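Side-chain contact in antigen TpF1 (Treponema pallidum, PDB 2FJC), which belongs to the Dps family of mini-ferritins, binds ferric iron, probably oxidises it, and may also play a structural role in the outer membrane: residues 92-95 and 96-99. Residues are numbered along the deposited sequence; the frame is centred on the assembly and turned at random.
Sequences ETEK and EITI
OE1 of E92 is gripped twice, by a hydrogen bond with OH of Y35 and a salt bridge to NH1 of R105, and it lies 4.5 Å from CD1 of I97. These two partners fix the carboxylate; a weak hydrogen bond from the backbone N of E94 to OE2 of E92, 3.3 Å long, only supplements them. With its CG between the backbone N and the carbonyl carbon (chi1 64°), E94 runs on extended until its OE2 stands 4.2 Å from CG1 of I97, the two side chains crossing at about a right angle. Both carboxylates thus lie over the same side of the I97 side chain, and R105 probably offsets their charge, although its ion pair with E94 is long and weak. NZ of K95 forms a salt bridge with E82 of a neighbouring subunit, and OE1 of E96 one with K155 of another. The segment ends the long connection of the Dps four-helix bundle, which links helix 44-71 to helix 99-127 and carries the short helix 80-86. I97 packs on Y35 and A102, and its backbone is hydrogen-bonded to that of H38, where strand 97-98 runs parallel to strand 39-40 and joins this connection to the end of helix 8-38.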
loop_
_atom_site.group_PDB
_atom_site.type_symbol
_atom_site.label_atom_id
_atom_site.label_comp_id
_atom_site.label_asym_id
_atom_site.label_seq_id
_atom_site.Cartn_x
_atom_site.Cartn_y
_atom_site.Cartn_z
ATOM N N GLU B 92 15.902 19.112 31.059
ATOM C CA GLU B 92 16.674 20.142 30.387
ATOM C C GLU B 92 16.023 21.476 30.714
ATOM O O GLU B 92 14.875 21.722 30.352
ATOM C CB GLU B 92 16.671 19.917 28.875
ATOM C CG GLU B 92 17.526 20.903 28.128
ATOM C CD GLU B 92 18.964 20.902 28.616
ATOM O OE1 GLU B 92 19.708 19.949 28.294
ATOM O OE2 GLU B 92 19.348 21.850 29.336
ATOM N N THR B 93 16.761 22.337 31.404
ATOM C CA THR B 93 16.233 23.637 31.800
ATOM C C THR B 93 16.526 24.731 30.798
ATOM O O THR B 93 15.813 25.729 30.745
ATOM C CB THR B 93 16.800 24.085 33.155
ATOM O OG1 THR B 93 18.227 24.162 33.063
ATOM C CG2 THR B 93 16.407 23.103 34.257
ATOM N N GLU B 94 17.573 24.562 30.004
ATOM C CA GLU B 94 17.897 25.587 29.030
ATOM C C GLU B 94 17.225 25.367 27.688
ATOM O O GLU B 94 16.884 24.243 27.316
ATOM C CB GLU B 94 19.410 25.698 28.838
ATOM C CG GLU B 94 20.094 24.484 28.265
ATOM C CD GLU B 94 21.610 24.627 28.283
ATOM O OE1 GLU B 94 22.179 24.775 29.388
ATOM O OE2 GLU B 94 22.230 24.594 27.194
ATOM N N LYS B 95 16.997 26.478 26.995
ATOM C CA LYS B 95 16.398 26.482 25.666
ATOM C C LYS B 95 17.535 26.968 24.787
ATOM O O LYS B 95 18.548 27.462 25.304
ATOM C CB LYS B 95 15.236 27.476 25.585
ATOM C CG LYS B 95 13.882 26.943 26.010
ATOM C CD LYS B 95 13.839 26.598 27.476
ATOM C CE LYS B 95 12.422 26.299 27.908
ATOM N NZ LYS B 95 12.349 26.063 29.374
ATOM N N GLU B 96 17.377 26.858 23.475
ATOM C CA GLU B 96 18.435 27.278 22.569
ATOM C C GLU B 96 19.690 26.490 22.927
ATOM O O GLU B 96 20.411 26.828 23.858
ATOM C CB GLU B 96 18.704 28.773 22.716
ATOM C CG GLU B 96 19.815 29.274 21.825
ATOM C CD GLU B 96 19.960 30.779 21.880
ATOM O OE1 GLU B 96 18.983 31.480 21.526
ATOM O OE2 GLU B 96 21.051 31.256 22.275
ATOM N N ILE B 97 19.946 25.428 22.182
ATOM C CA ILE B 97 21.099 24.599 22.448
ATOM C C ILE B 97 21.756 24.125 21.164
ATOM O O ILE B 97 21.103 23.927 20.140
ATOM C CB ILE B 97 20.694 23.380 23.302
ATOM C CG1 ILE B 97 21.915 22.499 23.576
ATOM C CG2 ILE B 97 19.604 22.592 22.593
ATOM C CD1 ILE B 97 21.644 21.346 24.530
ATOM N N THR B 98 23.064 23.960 21.241
ATOM C CA THR B 98 23.878 23.499 20.137
ATOM C C THR B 98 23.495 22.066 19.757
ATOM O O THR B 98 23.059 21.296 20.606
ATOM C CB THR B 98 25.353 23.568 20.583
ATOM O OG1 THR B 98 25.957 24.746 20.036
ATOM C CG2 THR B 98 26.107 22.351 20.174
ATOM N N ILE B 99 23.661 21.710 18.486
ATOM C CA ILE B 99 23.343 20.368 18.043
ATOM C C ILE B 99 24.246 19.322 18.699
ATOM O O ILE B 99 23.760 18.321 19.220
ATOM C CB ILE B 99 23.439 20.255 16.508
ATOM C CG1 ILE B 99 22.204 20.919 15.875
ATOM C CG2 ILE B 99 23.557 18.785 16.088
ATOM C CD1 ILE B 99 22.168 20.879 14.350
#